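Local coordinates for protein import inner membrane translocase subunit TIM21 mitochondrial (PDB 2CIU) that keeps the outer- and inner-membrane preprotein translocases of mitochondria in close contact through its intermembrane-space domain, as part of the TIM23 complex, at residues A85-E90 / M105-P110; R39-G44 / H77-K82. One frame throughout, in Å; residues are numbered along the deposited sequence.

Contact 1 of 2, residues A85-E90 / M105-P110; sequences ALVHLE and MYVDVP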
loop_
_atom_site.group_PDB
_atom_site.type_symbol
_atom_site.label_atom_id
_atom_site.label_comp_id
_atom_site.label_asym_id
_atom_site.label_seq_id
_atom_site.Cartn_x
_atom_site.Cartn_y
_atom_site.Cartn_z
ATOM N N ALA A 85 3.717 0.477 -8.850
ATOM C CA ALA A 85 4.193 0.077 -7.532
ATOM C C ALA A 85 3.209 -0.912 -6.928
ATOM O O ALA A 85 2.019 -0.881 -7.233
ATOM C CB ALA A 85 4.311 1.303 -6.614
ATOM N N LEU A 86 3.726 -1.819 -6.102
ATOM C CA LEU A 86 2.885 -2.751 -5.373
ATOM C C LEU A 86 2.956 -2.248 -3.940
ATOM O O LEU A 86 4.041 -2.036 -3.413
ATOM C CB LEU A 86 3.436 -4.182 -5.453
ATOM C CG LEU A 86 2.729 -5.207 -4.552
ATOM C CD1 LEU A 86 1.235 -5.258 -4.829
ATOM C CD2 LEU A 86 3.341 -6.564 -4.813
ATOM N N VAL A 87 1.804 -2.033 -3.319
ATOM C CA VAL A 87 1.743 -1.539 -1.947
ATOM C C VAL A 87 1.215 -2.655 -1.066
ATOM O O VAL A 87 0.232 -3.310 -1.409
ATOM C CB VAL A 87 0.782 -0.323 -1.827
ATOM C CG1 VAL A 87 0.756 0.204 -0.401
ATOM C CG2 VAL A 87 1.220 0.777 -2.792
ATOM N N HIS A 88 1.891 -2.886 0.056
ATOM C CA HIS A 88 1.475 -3.911 1.002
ATOM C C HIS A 88 1.138 -3.207 2.310
ATOM O O HIS A 88 1.914 -2.388 2.791
ATOM C CB HIS A 88 2.620 -4.898 1.256
ATOM C CG HIS A 88 2.377 -5.800 2.425
ATOM N ND1 HIS A 88 1.684 -6.987 2.319
ATOM C CD2 HIS A 88 2.677 -5.654 3.737
ATOM C CE1 HIS A 88 1.566 -7.531 3.518
ATOM N NE2 HIS A 88 2.159 -6.743 4.393
ATOM N N LEU A 89 -0.016 -3.539 2.874
ATOM C CA LEU A 89 -0.467 -2.953 4.123
ATOM C C LEU A 89 -0.959 -4.016 5.092
ATOM O O LEU A 89 -1.650 -4.955 4.696
ATOM C CB LEU A 89 -1.619 -1.968 3.846
ATOM C CG LEU A 89 -2.394 -1.389 5.032
ATOM C CD1 LEU A 89 -1.480 -0.496 5.857
ATOM C CD2 LEU A 89 -3.610 -0.595 4.518
ATOM N N GLU A 90 -0.554 -3.870 6.351
ATOM C CA GLU A 90 -1.003 -4.726 7.438
ATOM C C GLU A 90 -1.623 -3.777 8.462
ATOM O O GLU A 90 -0.984 -2.809 8.876
ATOM C CB GLU A 90 0.162 -5.459 8.104
ATOM C CG GLU A 90 -0.329 -6.427 9.182
ATOM C CD GLU A 90 0.804 -7.068 9.966
ATOM O OE1 GLU A 90 1.947 -7.071 9.473
ATOM O OE2 GLU A 90 0.541 -7.578 11.079
ATOM N N MET A 105 3.625 -1.041 6.397
ATOM C CA MET A 105 3.215 -0.594 5.076
ATOM C C MET A 105 4.443 -0.294 4.236
ATOM O O MET A 105 5.309 0.485 4.633
ATOM C CB MET A 105 2.314 0.637 5.180
ATOM C CG MET A 105 1.793 1.081 3.824
ATOM S SD MET A 105 0.751 2.561 3.961
ATOM C CE MET A 105 -0.172 2.384 2.490
ATOM N N TYR A 106 4.555 -0.956 3.087
ATOM C CA TYR A 106 5.697 -0.707 2.236
ATOM C C TYR A 106 5.285 -0.688 0.779
ATOM O O TYR A 106 4.185 -1.118 0.410
ATOM C CB TYR A 106 6.824 -1.726 2.499
ATOM C CG TYR A 106 6.512 -3.170 2.151
ATOM C CD1 TYR A 106 6.550 -3.622 0.828
ATOM C CD2 TYR A 106 6.181 -4.083 3.152
ATOM C CE1 TYR A 106 6.263 -4.954 0.510
ATOM C CE2 TYR A 106 5.892 -5.410 2.849
ATOM C CZ TYR A 106 5.932 -5.840 1.536
ATOM O OH TYR A 106 5.607 -7.145 1.243
ATOM N N VAL A 107 6.176 -0.155 -0.042
ATOM C CA VAL A 107 5.922 -0.021 -1.460
ATOM C C VAL A 107 7.073 -0.570 -2.248
ATOM O O VAL A 107 8.222 -0.205 -2.005
ATOM C CB VAL A 107 5.745 1.463 -1.841
ATOM C CG1 VAL A 107 5.445 1.577 -3.323
ATOM C CG2 VAL A 107 4.650 2.077 -0.998
ATOM N N ASP A 108 6.758 -1.453 -3.188
ATOM C CA ASP A 108 7.764 -2.058 -4.046
ATOM C C ASP A 108 7.637 -1.541 -5.474
ATOM O O ASP A 108 6.626 -1.792 -6.128
ATOM C CB ASP A 108 7.602 -3.584 -4.101
ATOM C CG ASP A 108 8.097 -4.289 -2.843
ATOM O OD1 ASP A 108 8.932 -3.724 -2.110
ATOM O OD2 ASP A 108 7.653 -5.439 -2.613
ATOM N N VAL A 109 8.659 -0.833 -5.948
ATOM C CA VAL A 109 8.696 -0.333 -7.322
ATOM C C VAL A 109 9.847 -1.090 -7.980
ATOM O O VAL A 109 10.950 -1.146 -7.437
ATOM C CB VAL A 109 8.991 1.169 -7.375
ATOM C CG1 VAL A 109 9.063 1.621 -8.833
ATOM C CG2 VAL A 109 7.914 1.942 -6.613
ATOM N N PRO A 110 9.613 -1.694 -9.152
ATOM C CA PRO A 110 10.711 -2.433 -9.783
ATOM C C PRO A 110 12.002 -1.642 -9.945
ATOM O O PRO A 110 11.995 -0.497 -10.413
ATOM C CB PRO A 110 10.112 -2.862 -11.121
ATOM C CG PRO A 110 8.677 -3.047 -10.790
ATOM C CD PRO A 110 8.370 -1.834 -9.933
#
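Leu86 O accepts the backbone N-H of Asp108 at 2.8 Å from that N, an almost straight bond (174° at the hydrogen) lying in the carbonyl plane, while Val107 CA approaches the same oxygen in a CA-H...O contact. The bond belongs to an antiparallel beta hairpin in which Leu86-Asp108 and His88-Tyr106 are hydrogen-bonded pairs and Val87-Val107 and Leu89-Met105 non-hydrogen-bonded ones. Its return bond, Leu86 N to Asp108 O, measures 2.9 Å.

On the face of His88 and Tyr106 the two rings are near parallel (21°) but slid apart, with little overlap. Tyr106 CG stands between its own backbone N and carbonyl carbon (chi1 65°). The phenol ring lies beside His88, whose CB sits over one ring face, 3.7 Å from the centroid and offset toward the rim. His88 CD2 comes to 3.3 Å from Tyr106 CE2, whereas His88 ND1 is hydrogen-bonded to Arg75. Asp108 turns its carboxylate to Arg114 in a salt bridge, and Arg114 also makes a cation-pi contact with Tyr106.

The other face is apolar. Ala85 CB is packed tightly against Val107 CG1 at 3.5 Å, and the extended Met105 chain brings CE to 3.7 Å from Val87 CG1.

Leu89 and Met105 rest on helix 6-20 through Leu10, Ala14 and Val18. At the far edge of strand 84-92, the backbones of Ala85, Val87 and Leu89 hydrogen-bond to those of Val78, Phe76 and Met74 in strand 70-79, which places the hairpin inside the continuous antiparallel sheet.

Contact 2 of 2, residues R39-G44 / H77-K82; sequences RLKAYG and HVESKK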
loop_
_atom_site.group_PDB
_atom_site.type_symbol
_atom_site.label_atom_id
_atom_site.label_comp_id
_atom_site.label_asym_id
_atom_site.label_seq_id
_atom_site.Cartn_x
_atom_site.Cartn_y
_atom_site.Cartn_z
ATOM N N ARG A 39 -1.509 12.851 -12.181
ATOM C CA ARG A 39 -2.636 12.189 -11.542
ATOM C C ARG A 39 -2.361 10.689 -11.588
ATOM O O ARG A 39 -2.469 10.064 -12.641
ATOM C CB ARG A 39 -3.933 12.497 -12.290
ATOM C CG ARG A 39 -4.383 13.943 -12.139
ATOM C CD ARG A 39 -5.723 14.178 -12.815
ATOM N NE ARG A 39 -5.630 14.130 -14.271
ATOM C CZ ARG A 39 -5.068 15.078 -15.016
ATOM N NH1 ARG A 39 -4.549 16.156 -14.443
ATOM N NH2 ARG A 39 -5.029 14.951 -16.336
ATOM N N LEU A 40 -1.990 10.125 -10.448
ATOM C CA LEU A 40 -1.709 8.697 -10.375
ATOM C C LEU A 40 -2.996 7.881 -10.408
ATOM O O LEU A 40 -4.089 8.389 -10.141
ATOM C CB LEU A 40 -0.919 8.390 -9.104
ATOM C CG LEU A 40 0.488 8.985 -9.018
ATOM C CD1 LEU A 40 1.119 8.641 -7.673
ATOM C CD2 LEU A 40 1.334 8.453 -10.162
ATOM N N LYS A 41 -2.853 6.602 -10.743
ATOM C CA LYS A 41 -3.959 5.670 -10.847
ATOM C C LYS A 41 -3.732 4.548 -9.827
ATOM O O LYS A 41 -2.588 4.210 -9.532
ATOM C CB LYS A 41 -3.977 5.108 -12.264
ATOM C CG LYS A 41 -5.081 4.128 -12.559
ATOM C CD LYS A 41 -4.975 3.662 -14.005
ATOM C CE LYS A 41 -6.112 2.750 -14.389
ATOM N NZ LYS A 41 -6.061 2.462 -15.856
ATOM N N ALA A 42 -4.814 4.009 -9.278
ATOM C CA ALA A 42 -4.710 2.936 -8.293
ATOM C C ALA A 42 -5.785 1.884 -8.511
ATOM O O ALA A 42 -6.886 2.181 -8.972
ATOM C CB ALA A 42 -4.812 3.510 -6.864
ATOM N N TYR A 43 -5.459 0.642 -8.171
ATOM C CA TYR A 43 -6.391 -0.460 -8.328
ATOM C C TYR A 43 -5.902 -1.629 -7.500
ATOM O O TYR A 43 -4.797 -1.576 -6.947
ATOM C CB TYR A 43 -6.532 -0.872 -9.807
ATOM C CG TYR A 43 -5.249 -0.842 -10.606
ATOM C CD1 TYR A 43 -4.266 -1.820 -10.426
ATOM C CD2 TYR A 43 -4.991 0.187 -11.529
ATOM C CE1 TYR A 43 -3.065 -1.783 -11.135
ATOM C CE2 TYR A 43 -3.780 0.235 -12.237
ATOM C CZ TYR A 43 -2.822 -0.760 -12.032
ATOM O OH TYR A 43 -1.617 -0.728 -12.695
ATOM N N GLY A 44 -6.737 -2.658 -7.420
ATOM C CA GLY A 44 -6.414 -3.843 -6.645
ATOM C C GLY A 44 -5.236 -4.623 -7.185
ATOM O O GLY A 44 -4.681 -4.327 -8.227
ATOM N N HIS A 77 -2.106 -1.540 -6.103
ATOM C CA HIS A 77 -1.076 -0.907 -6.894
ATOM C C HIS A 77 -1.353 0.556 -7.107
ATOM O O HIS A 77 -2.497 0.988 -7.024
ATOM C CB HIS A 77 -0.979 -1.542 -8.283
ATOM C CG HIS A 77 -0.495 -2.960 -8.277
ATOM N ND1 HIS A 77 -1.343 -4.040 -8.167
ATOM C CD2 HIS A 77 0.754 -3.469 -8.386
ATOM C CE1 HIS A 77 -0.634 -5.157 -8.214
ATOM N NE2 HIS A 77 0.639 -4.837 -8.349
ATOM N N VAL A 78 -0.282 1.294 -7.384
ATOM C CA VAL A 78 -0.357 2.714 -7.708
ATOM C C VAL A 78 0.485 2.806 -8.971
ATOM O O VAL A 78 1.638 2.362 -9.007
ATOM C CB VAL A 78 0.214 3.614 -6.593
ATOM C CG1 VAL A 78 0.230 5.075 -7.064
ATOM C CG2 VAL A 78 -0.652 3.491 -5.334
ATOM N N GLU A 79 -0.103 3.370 -10.020
ATOM C CA GLU A 79 0.560 3.448 -11.310
ATOM C C GLU A 79 0.748 4.852 -11.861
ATOM O O GLU A 79 -0.183 5.654 -11.843
ATOM C CB GLU A 79 -0.243 2.635 -12.333
ATOM C CG GLU A 79 0.313 2.726 -13.755
ATOM C CD GLU A 79 -0.519 1.996 -14.791
ATOM O OE1 GLU A 79 -0.183 2.102 -15.988
ATOM O OE2 GLU A 79 -1.502 1.314 -14.435
ATOM N N SER A 80 1.956 5.136 -12.337
ATOM C CA SER A 80 2.248 6.422 -12.979
ATOM C C SER A 80 2.419 6.068 -14.450
ATOM O O SER A 80 2.364 4.897 -14.819
ATOM C CB SER A 80 3.550 7.033 -12.458
ATOM O OG SER A 80 4.669 6.246 -12.836
ATOM N N LYS A 81 2.627 7.069 -15.298
ATOM C CA LYS A 81 2.819 6.790 -16.718
ATOM C C LYS A 81 4.095 5.973 -16.977
ATOM O O LYS A 81 4.266 5.398 -18.053
ATOM C CB LYS A 81 2.898 8.104 -17.506
ATOM C CG LYS A 81 1.609 8.906 -17.510
ATOM C CD LYS A 81 1.850 10.299 -18.080
ATOM C CE LYS A 81 0.632 11.191 -17.892
ATOM N NZ LYS A 81 0.957 12.617 -18.175
ATOM N N LYS A 82 4.989 5.915 -15.992
ATOM C CA LYS A 82 6.240 5.190 -16.180
ATOM C C LYS A 82 6.462 3.956 -15.311
ATOM O O LYS A 82 7.243 3.081 -15.683
ATOM C CB LYS A 82 7.423 6.139 -15.978
ATOM C CG LYS A 82 7.333 7.408 -16.808
ATOM C CD LYS A 82 8.627 8.194 -16.803
ATOM C CE LYS A 82 9.659 7.537 -17.707
ATOM N NZ LYS A 82 10.775 8.465 -18.048
HETATM O O HOH W 1 -3.442 0.970 -16.262
#
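Tyr43 CG lies between its backbone N and carbonyl carbon (chi1 39°), and Glu79 CG stands anti to its backbone N (chi1 176°); with the rest of the glutamate chain extended, the phenol and the carboxylate meet on one face of an antiparallel strand pair. This ladder in the curved sheet of the TIM21 domain, whose family belongs to the NTF2 clan, pairs Lys41 with Glu79, Ala42 with Val78 and Tyr43 with His77.

Tyr43 OH donates to Glu79 OE2 at 2.7 Å, reaching it from above the carboxylate plane. The ring and carboxylate planes stand 83° apart. A water also donates to OE2 and accepts from Lys41 NZ, bridging opposite charges that do not touch. A phenylalanine in place of Tyr43 would probably leave Glu79 OE2 without its phenolic donor and the carboxylate freer to turn.

On the other side of CZ from CE2, which is near Glu79 OE2, Tyr43 CE1 lies 3.5 Å from His77 CB, an oblique approach. His77 ND1 points at Gly44 O, at the imidazole edge, in a weak bond of 3.4 Å.

On the opposite face of the sheet, Ala42 and Val78 both touch Val15 of helix 6-20. Leu40 reaches over with both methyls, CD1 lying 3.7 Å from Val78 CG1. Where the pairing ends, Ser80 OG accepts from Lys82 N in an ST turn and also bonds to Leu28 O, and Leu40 CD2 presses on Ser80 CB at a tight 3.5 Å.

In the fold
From the N terminus the chain runs through helices 6-20 and 22-27 before entering strand 41-48. Contact 2 closes the first long loop when strand 70-79 returns beside it, with 32 residues between the segments, 18 of them in strands. The turn after Ser80 leads into strand 84-92, and contact 1 then closes a 14-residue loop as strand 101-108 comes back. The loops are in series, neither nested nor crossed. Strands 70-79 and 84-92 join them edge to edge: Val87 packs on Val78, and Leu86 on His77. One antiparallel sheet thus spans both, each resting a face on helix 6-20.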